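Local coordinates for SsDNA-binding protein essential for mitochondrial genome maintenance (Saccharomyces cerevisiae, PDB 6CQK) that binds single-stranded DNA preferentially and cooperatively, takes part in mitochondrial DNA replication and stimulates the PIF1 helicase, at residues 45-58 and 89-101. Sequence-based numbering, arbitrary orientation.
Sequences YNITVFNEPQINFL and TLSLVQKDINLLK
Gln54, on the helix that follows strand 45-49, and Gln94, on strand 89-99, join their side-chain amides with the planes only 17° apart. Gln94 NE2 donates to Gln54 OE1 at 2.9 Å, tilted somewhat from the carbonyl plane. With its chain extended, Gln54 also sends NE2 to Lys95 O at 3.0 Å, meeting that carbonyl from above its plane. Beside this link the two strands run parallel: Thr48 N donates to Leu92 O at 2.8 Å, and Gln94 N to Thr48 O at 2.7 Å. The strand directions differ by 54°, and just beyond Gln94 a classic beta bulge sets Lys95 and Asp96 opposite Glu71 of strand 67-77. On the tightly packed, mostly apolar side, Ile47 CD1 lies against Leu92 CD1, while Leu58 CD2 reaches Ile97 CD1 at 3.8 Å. Gln94, CG anti to the backbone N (chi1 -180°) and extended beyond it, brings OE1 against Ile47 CG2 and Val49 CG2; Tyr30 OH hydrogen-bonds this oxygen. The other side is looser: Val93 CG1 touches the Phe50 ring at its edge, 4.0 Å from CD2, and Asn46 and Lys95 are exposed. An alanine in place of Gln54 would probably leave Gln94 NE2 and Lys95 O without these partners and weaken the helix's hold on the strand. In this OB-fold protein, two backbone bonds join the strands and two side-chain amide bonds join helix to strand, all between neutral groups.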
ATOM      1  N   TYR A  45     -17.408   1.973  -2.399  1.00 54.95           N
ATOM      2  CA  TYR A  45     -16.823   0.764  -1.784  1.00 56.35           C
ATOM      3  C   TYR A  45     -17.439   0.638  -0.435  1.00 57.72           C
ATOM      4  O   TYR A  45     -17.489   1.643   0.299  1.00 57.86           O
ATOM      5  CB  TYR A  45     -15.310   0.903  -1.623  1.00 55.26           C
ATOM      6  CG  TYR A  45     -14.542   0.915  -2.917  1.00 53.85           C
ATOM      7  CD1 TYR A  45     -14.455  -0.228  -3.690  1.00 54.15           C
ATOM      8  CD2 TYR A  45     -13.873   2.075  -3.374  1.00 53.64           C
ATOM      9  CE1 TYR A  45     -13.736  -0.218  -4.919  1.00 56.44           C
ATOM     10  CE2 TYR A  45     -13.183   2.094  -4.597  1.00 53.26           C
ATOM     11  CZ  TYR A  45     -13.122   0.949  -5.371  1.00 54.11           C
ATOM     12  OH  TYR A  45     -12.415   0.866  -6.537  1.00 55.37           O
ATOM     13  N   ASN A  46     -17.985  -0.540  -0.140  1.00 59.89           N
ATOM     14  CA  ASN A  46     -18.629  -0.767   1.132  1.00 64.87           C
ATOM     15  C   ASN A  46     -17.674  -1.432   2.076  1.00 65.66           C
ATOM     16  O   ASN A  46     -17.058  -2.465   1.738  1.00 69.10           O
ATOM     17  CB  ASN A  46     -19.816  -1.649   0.947  1.00 70.99           C
ATOM     18  CG  ASN A  46     -20.802  -1.048  -0.029  1.00 81.27           C
ATOM     19  OD1 ASN A  46     -21.328   0.066   0.192  1.00 91.56           O
ATOM     20  ND2 ASN A  46     -21.071  -1.758  -1.119  1.00 83.85           N
ATOM     21  N   ILE A  47     -17.490  -0.762   3.198  1.00 62.22           N
ATOM     22  CA  ILE A  47     -16.511  -1.109   4.188  1.00 64.93           C
ATOM     23  C   ILE A  47     -17.230  -1.752   5.361  1.00 69.03           C
ATOM     24  O   ILE A  47     -18.319  -1.307   5.730  1.00 65.96           O
ATOM     25  CB  ILE A  47     -15.840   0.158   4.757  1.00 64.38           C
ATOM     26  CG1 ILE A  47     -15.263   1.007   3.640  1.00 62.47           C
ATOM     27  CG2 ILE A  47     -14.772  -0.204   5.778  1.00 65.06           C
ATOM     28  CD1 ILE A  47     -14.367   0.254   2.672  1.00 62.77           C
ATOM     29  N   THR A  48     -16.605  -2.788   5.930  1.00 67.74           N
ATOM     30  CA  THR A  48     -17.149  -3.483   7.059  1.00 63.96           C
ATOM     31  C   THR A  48     -16.135  -3.244   8.123  1.00 60.98           C
ATOM     32  O   THR A  48     -14.967  -3.330   7.872  1.00 62.31           O
ATOM     33  CB  THR A  48     -17.265  -4.992   6.748  1.00 66.95           C
ATOM     34  OG1 THR A  48     -18.141  -5.195   5.619  1.00 69.52           O
ATOM     35  CG2 THR A  48     -17.818  -5.740   7.912  1.00 67.71           C
ATOM     36  N   VAL A  49     -16.590  -2.966   9.321  1.00 60.82           N
ATOM     37  CA  VAL A  49     -15.715  -2.759  10.460  1.00 62.08           C
ATOM     38  C   VAL A  49     -16.071  -3.611  11.688  1.00 65.68           C
ATOM     39  O   VAL A  49     -17.186  -3.511  12.247  1.00 65.49           O
ATOM     40  CB  VAL A  49     -15.732  -1.328  10.937  1.00 63.11           C
ATOM     41  CG1 VAL A  49     -14.517  -1.094  11.815  1.00 64.02           C
ATOM     42  CG2 VAL A  49     -15.727  -0.356   9.751  1.00 64.06           C
ATOM     43  N   PHE A  50     -15.144  -4.500  12.058  1.00 66.26           N
ATOM     44  CA  PHE A  50     -15.265  -5.241  13.288  1.00 63.73           C
ATOM     45  C   PHE A  50     -14.397  -4.624  14.368  1.00 64.32           C
ATOM     46  O   PHE A  50     -14.833  -4.610  15.502  1.00 68.91           O
ATOM     47  CB  PHE A  50     -14.921  -6.689  13.092  1.00 61.52           C
ATOM     48  CG  PHE A  50     -15.842  -7.408  12.182  1.00 61.79           C
ATOM     49  CD1 PHE A  50     -17.079  -7.792  12.580  1.00 62.22           C
ATOM     50  CD2 PHE A  50     -15.458  -7.708  10.900  1.00 66.07           C
ATOM     51  CE1 PHE A  50     -17.942  -8.463  11.714  1.00 62.59           C
ATOM     52  CE2 PHE A  50     -16.312  -8.388  10.021  1.00 67.01           C
ATOM     53  CZ  PHE A  50     -17.558  -8.774  10.439  1.00 63.97           C
ATOM     54  N   ASN A  51     -13.191  -4.157  14.060  1.00 64.82           N
ATOM     55  CA  ASN A  51     -12.250  -3.707  15.098  1.00 68.86           C
ATOM     56  C   ASN A  51     -12.903  -2.640  15.921  1.00 71.82           C
ATOM     57  O   ASN A  51     -13.177  -1.547  15.457  1.00 66.52           O
ATOM     58  CB  ASN A  51     -10.943  -3.218  14.493  1.00 71.98           C
ATOM     59  CG  ASN A  51     -10.011  -2.511  15.490  1.00 76.15           C
ATOM     60  OD1 ASN A  51     -10.286  -1.431  15.999  1.00 79.87           O
ATOM     61  ND2 ASN A  51      -8.890  -3.131  15.760  1.00 78.52           N
ATOM     62  N   GLU A  52     -13.211  -3.013  17.160  1.00 82.28           N
ATOM     63  CA  GLU A  52     -14.089  -2.197  17.981  1.00 90.66           C
ATOM     64  C   GLU A  52     -13.498  -0.814  18.265  1.00 89.53           C
ATOM     65  O   GLU A  52     -14.245   0.181  18.244  1.00 87.25           O
ATOM     66  CB  GLU A  52     -14.455  -2.919  19.274  1.00 95.62           C
ATOM     67  CG  GLU A  52     -15.767  -2.452  19.864  1.00101.39           C
ATOM     68  CD  GLU A  52     -15.892  -2.967  21.245  1.00107.58           C
ATOM     69  OE1 GLU A  52     -16.463  -4.049  21.436  1.00109.34           O
ATOM     70  OE2 GLU A  52     -15.357  -2.293  22.110  1.00116.39           O
ATOM     71  N   PRO A  53     -12.177  -0.745  18.528  1.00 86.33           N
ATOM     72  CA  PRO A  53     -11.608   0.597  18.714  1.00 84.50           C
ATOM     73  C   PRO A  53     -11.876   1.510  17.504  1.00 81.33           C
ATOM     74  O   PRO A  53     -12.211   2.683  17.692  1.00 83.44           O
ATOM     75  CB  PRO A  53     -10.108   0.326  18.888  1.00 83.80           C
ATOM     76  CG  PRO A  53      -9.993  -1.084  19.349  1.00 84.48           C
ATOM     77  CD  PRO A  53     -11.258  -1.814  18.978  1.00 86.78           C
ATOM     78  N   GLN A  54     -11.763   0.959  16.302  1.00 73.56           N
ATOM     79  CA  GLN A  54     -12.038   1.721  15.098  1.00 72.53           C
ATOM     80  C   GLN A  54     -13.526   2.009  14.948  1.00 73.41           C
ATOM     81  O   GLN A  54     -13.916   3.092  14.528  1.00 71.66           O
ATOM     82  CB  GLN A  54     -11.499   1.001  13.864  1.00 70.75           C
ATOM     83  CG  GLN A  54      -9.995   1.061  13.803  1.00 69.88           C
ATOM     84  CD  GLN A  54      -9.404   0.181  12.729  1.00 71.86           C
ATOM     85  OE1 GLN A  54      -9.953   0.071  11.648  1.00 82.24           O
ATOM     86  NE2 GLN A  54      -8.247  -0.386  12.987  1.00 71.68           N
ATOM     87  N   ILE A  55     -14.364   1.044  15.315  1.00 73.89           N
ATOM     88  CA  ILE A  55     -15.801   1.263  15.301  1.00 72.10           C
ATOM     89  C   ILE A  55     -16.113   2.508  16.126  1.00 77.13           C
ATOM     90  O   ILE A  55     -16.916   3.355  15.712  1.00 76.98           O
ATOM     91  CB  ILE A  55     -16.568   0.033  15.820  1.00 67.98           C
ATOM     92  CG1 ILE A  55     -16.360  -1.160  14.889  1.00 65.80           C
ATOM     93  CG2 ILE A  55     -18.049   0.364  15.958  1.00 67.97           C
ATOM     94  CD1 ILE A  55     -17.282  -2.311  15.146  1.00 65.40           C
ATOM     95  N   ASN A  56     -15.510   2.596  17.317  1.00 83.61           N
ATOM     96  CA  ASN A  56     -15.771   3.728  18.218  1.00 89.42           C
ATOM     97  C   ASN A  56     -15.208   4.995  17.620  1.00 88.29           C
ATOM     98  O   ASN A  56     -15.892   6.014  17.590  1.00 82.98           O
ATOM     99  CB  ASN A  56     -15.181   3.522  19.620  1.00 93.65           C
ATOM    100  CG  ASN A  56     -15.885   2.423  20.399  1.00 91.32           C
ATOM    101  OD1 ASN A  56     -17.082   2.177  20.230  1.00 85.76           O
ATOM    102  ND2 ASN A  56     -15.127   1.744  21.248  1.00 90.81           N
ATOM    103  N   PHE A  57     -13.954   4.918  17.161  1.00 88.54           N
ATOM    104  CA  PHE A  57     -13.277   6.071  16.495  1.00 88.35           C
ATOM    105  C   PHE A  57     -14.148   6.683  15.405  1.00 84.17           C
ATOM    106  O   PHE A  57     -14.227   7.908  15.321  1.00 79.18           O
ATOM    107  CB  PHE A  57     -11.876   5.678  15.938  1.00 87.30           C
ATOM    108  CG  PHE A  57     -11.067   6.852  15.401  1.00 84.76           C
ATOM    109  CD1 PHE A  57     -11.322   7.317  14.149  1.00 86.80           C
ATOM    110  CD2 PHE A  57     -10.066   7.496  16.145  1.00 83.99           C
ATOM    111  CE1 PHE A  57     -10.628   8.385  13.618  1.00 84.33           C
ATOM    112  CE2 PHE A  57      -9.369   8.583  15.618  1.00 83.83           C
ATOM    113  CZ  PHE A  57      -9.667   9.030  14.339  1.00 83.59           C
ATOM    114  N   LEU A  58     -14.841   5.818  14.651  1.00 83.61           N
ATOM    115  CA  LEU A  58     -15.715   6.256  13.573  1.00 86.71           C
ATOM    116  C   LEU A  58     -16.971   6.927  14.082  1.00 88.60           C
ATOM    117  O   LEU A  58     -17.255   8.076  13.730  1.00 86.93           O
ATOM    118  CB  LEU A  58     -16.102   5.096  12.657  1.00 86.23           C
ATOM    119  CG  LEU A  58     -15.013   4.653  11.660  1.00 83.74           C
ATOM    120  CD1 LEU A  58     -15.311   3.300  11.010  1.00 81.58           C
ATOM    121  CD2 LEU A  58     -14.826   5.704  10.584  1.00 82.05           C
ATOM    122  N   THR A  89     -19.546 -10.962  -4.731  1.00 99.50           N
ATOM    123  CA  THR A  89     -19.428  -9.666  -4.131  1.00 97.04           C
ATOM    124  C   THR A  89     -18.135  -9.468  -3.337  1.00 85.81           C
ATOM    125  O   THR A  89     -17.544 -10.392  -2.756  1.00 84.22           O
ATOM    126  CB  THR A  89     -20.690  -9.348  -3.263  1.00102.63           C
ATOM    127  OG1 THR A  89     -20.871  -7.917  -3.285  1.00106.46           O
ATOM    128  CG2 THR A  89     -20.484  -9.858  -1.828  1.00101.90           C
ATOM    129  N   LEU A  90     -17.747  -8.216  -3.282  1.00 76.88           N
ATOM    130  CA  LEU A  90     -16.508  -7.832  -2.678  1.00 74.53           C
ATOM    131  C   LEU A  90     -16.679  -7.409  -1.226  1.00 72.50           C
ATOM    132  O   LEU A  90     -17.387  -6.477  -0.966  1.00 73.11           O
ATOM    133  CB  LEU A  90     -15.945  -6.679  -3.450  1.00 76.21           C
ATOM    134  CG  LEU A  90     -14.640  -6.072  -2.942  1.00 80.72           C
ATOM    135  CD1 LEU A  90     -13.439  -6.993  -3.152  1.00 81.40           C
ATOM    136  CD2 LEU A  90     -14.417  -4.745  -3.646  1.00 82.42           C
ATOM    137  N   SER A  91     -15.989  -8.079  -0.301  1.00 70.52           N
ATOM    138  CA  SER A  91     -16.010  -7.730   1.082  1.00 65.78           C
ATOM    139  C   SER A  91     -14.735  -7.016   1.365  1.00 65.74           C
ATOM    140  O   SER A  91     -13.665  -7.480   0.968  1.00 71.76           O
ATOM    141  CB  SER A  91     -16.027  -8.964   1.925  1.00 67.93           C
ATOM    142  OG  SER A  91     -15.684  -8.612   3.242  1.00 70.68           O
ATOM    143  N   LEU A  92     -14.841  -5.929   2.124  1.00 63.28           N
ATOM    144  CA  LEU A  92     -13.713  -5.053   2.453  1.00 60.43           C
ATOM    145  C   LEU A  92     -13.801  -4.772   3.909  1.00 61.67           C
ATOM    146  O   LEU A  92     -14.696  -4.027   4.354  1.00 64.80           O
ATOM    147  CB  LEU A  92     -13.812  -3.760   1.743  1.00 61.29           C
ATOM    148  CG  LEU A  92     -13.469  -3.740   0.263  1.00 65.20           C
ATOM    149  CD1 LEU A  92     -13.797  -2.369  -0.274  1.00 64.23           C
ATOM    150  CD2 LEU A  92     -12.013  -4.047  -0.009  1.00 65.70           C
ATOM    151  N   VAL A  93     -12.934  -5.441   4.679  1.00 59.26           N
ATOM    152  CA  VAL A  93     -12.997  -5.368   6.120  1.00 56.56           C
ATOM    153  C   VAL A  93     -11.913  -4.482   6.579  1.00 56.76           C
ATOM    154  O   VAL A  93     -10.742  -4.706   6.238  1.00 58.22           O
ATOM    155  CB  VAL A  93     -12.858  -6.746   6.737  1.00 55.73           C
ATOM    156  CG1 VAL A  93     -12.751  -6.616   8.236  1.00 54.48           C
ATOM    157  CG2 VAL A  93     -14.078  -7.571   6.359  1.00 56.20           C
ATOM    158  N   GLN A  94     -12.294  -3.423   7.280  1.00 57.32           N
ATOM    159  CA  GLN A  94     -11.370  -2.333   7.610  1.00 60.08           C
ATOM    160  C   GLN A  94     -10.248  -2.783   8.543  1.00 62.41           C
ATOM    161  O   GLN A  94     -10.505  -3.477   9.472  1.00 62.95           O
ATOM    162  CB  GLN A  94     -12.149  -1.185   8.238  1.00 60.14           C
ATOM    163  CG  GLN A  94     -11.292  -0.004   8.617  1.00 62.48           C
ATOM    164  CD  GLN A  94     -12.085   1.203   9.070  1.00 65.79           C
ATOM    165  OE1 GLN A  94     -13.081   1.577   8.453  1.00 67.12           O
ATOM    166  NE2 GLN A  94     -11.653   1.811  10.151  1.00 67.53           N
ATOM    167  N   LYS A  95      -9.002  -2.422   8.240  1.00 67.82           N
ATOM    168  CA  LYS A  95      -7.833  -2.686   9.092  1.00 70.17           C
ATOM    169  C   LYS A  95      -7.244  -1.434   9.709  1.00 70.79           C
ATOM    170  O   LYS A  95      -6.637  -1.460  10.750  1.00 72.53           O
ATOM    171  CB  LYS A  95      -6.805  -3.471   8.276  1.00 74.10           C
ATOM    172  CG  LYS A  95      -7.191  -4.923   8.012  1.00 82.75           C
ATOM    173  CD  LYS A  95      -7.926  -5.495   9.258  1.00 88.68           C
ATOM    174  CE  LYS A  95      -8.652  -6.827   9.099  1.00 90.61           C
ATOM    175  NZ  LYS A  95      -9.807  -7.024  10.023  1.00 96.15           N
ATOM    176  N   ASP A  96      -7.507  -0.294   9.121  1.00 76.92           N
ATOM    177  CA  ASP A  96      -6.947   0.921   9.612  1.00 82.56           C
ATOM    178  C   ASP A  96      -7.637   2.089   9.019  1.00 78.57           C
ATOM    179  O   ASP A  96      -8.165   1.943   7.939  1.00 83.96           O
ATOM    180  CB  ASP A  96      -5.494   0.948   9.233  1.00 88.33           C
ATOM    181  CG  ASP A  96      -4.685   1.101  10.374  1.00 95.07           C
ATOM    182  OD1 ASP A  96      -4.734   2.190  10.998  1.00104.48           O
ATOM    183  OD2 ASP A  96      -4.143   0.043  10.721  1.00 97.74           O
ATOM    184  N   ILE A  97      -7.684   3.209   9.723  1.00 73.37           N
ATOM    185  CA  ILE A  97      -8.217   4.398   9.142  1.00 73.17           C
ATOM    186  C   ILE A  97      -7.421   5.593   9.544  1.00 74.01           C
ATOM    187  O   ILE A  97      -7.000   5.691  10.673  1.00 80.17           O
ATOM    188  CB  ILE A  97      -9.729   4.584   9.404  1.00 74.87           C
ATOM    189  CG1 ILE A  97     -10.204   5.924   8.804  1.00 78.45           C
ATOM    190  CG2 ILE A  97     -10.084   4.504  10.853  1.00 74.04           C
ATOM    191  CD1 ILE A  97     -11.681   5.950   8.522  1.00 80.36           C
ATOM    192  N   ASN A  98      -7.198   6.493   8.583  1.00 73.62           N
ATOM    193  CA  ASN A  98      -6.610   7.819   8.776  1.00 70.65           C
ATOM    194  C   ASN A  98      -7.667   8.882   8.425  1.00 70.48           C
ATOM    195  O   ASN A  98      -8.257   8.858   7.352  1.00 76.90           O
ATOM    196  CB  ASN A  98      -5.423   7.912   7.842  1.00 71.02           C
ATOM    197  CG  ASN A  98      -4.289   8.626   8.454  1.00 73.41           C
ATOM    198  OD1 ASN A  98      -4.338   9.835   8.538  1.00 73.82           O
ATOM    199  ND2 ASN A  98      -3.230   7.911   8.852  1.00 78.36           N
ATOM    200  N   LEU A  99      -7.971   9.769   9.354  1.00 69.36           N
ATOM    201  CA  LEU A  99      -8.837  10.875   9.078  1.00 69.23           C
ATOM    202  C   LEU A  99      -7.935  11.928   8.505  1.00 70.41           C
ATOM    203  O   LEU A  99      -7.000  12.334   9.156  1.00 67.85           O
ATOM    204  CB  LEU A  99      -9.498  11.369  10.338  1.00 68.54           C
ATOM    205  CG  LEU A  99     -10.410  12.518  10.017  1.00 71.80           C
ATOM    206  CD1 LEU A  99     -11.617  12.064   9.189  1.00 73.78           C
ATOM    207  CD2 LEU A  99     -10.849  13.189  11.297  1.00 71.92           C
ATOM    208  N   LEU A 100      -8.171  12.308   7.248  1.00 72.45           N
ATOM    209  CA  LEU A 100      -7.374  13.335   6.575  1.00 71.70           C
ATOM    210  C   LEU A 100      -7.998  14.688   6.746  1.00 71.63           C
ATOM    211  O   LEU A 100      -7.301  15.657   6.978  1.00 72.29           O
ATOM    212  CB  LEU A 100      -7.223  12.987   5.102  1.00 73.58           C
ATOM    213  CG  LEU A 100      -6.627  11.591   4.858  1.00 74.59           C
ATOM    214  CD1 LEU A 100      -6.549  11.288   3.379  1.00 75.40           C
ATOM    215  CD2 LEU A 100      -5.240  11.493   5.475  1.00 75.55           C
ATOM    216  N   LYS A 101      -9.314  14.746   6.614  1.00 72.81           N
ATOM    217  CA  LYS A 101     -10.070  15.930   6.815  1.00 73.48           C
ATOM    218  C   LYS A 101     -11.484  15.497   7.126  1.00 73.18           C
ATOM    219  O   LYS A 101     -12.090  14.783   6.339  1.00 73.31           O
ATOM    220  CB  LYS A 101     -10.069  16.789   5.549  1.00 78.19           C
ATOM    221  CG  LYS A 101     -10.791  18.100   5.785  1.00 86.01           C
ATOM    222  CD  LYS A 101     -11.329  18.838   4.563  1.00 95.77           C
ATOM    223  CE  LYS A 101     -12.686  18.238   4.108  1.00100.31           C
ATOM    224  NZ  LYS A 101     -13.890  19.029   4.505  1.00101.38           N
TER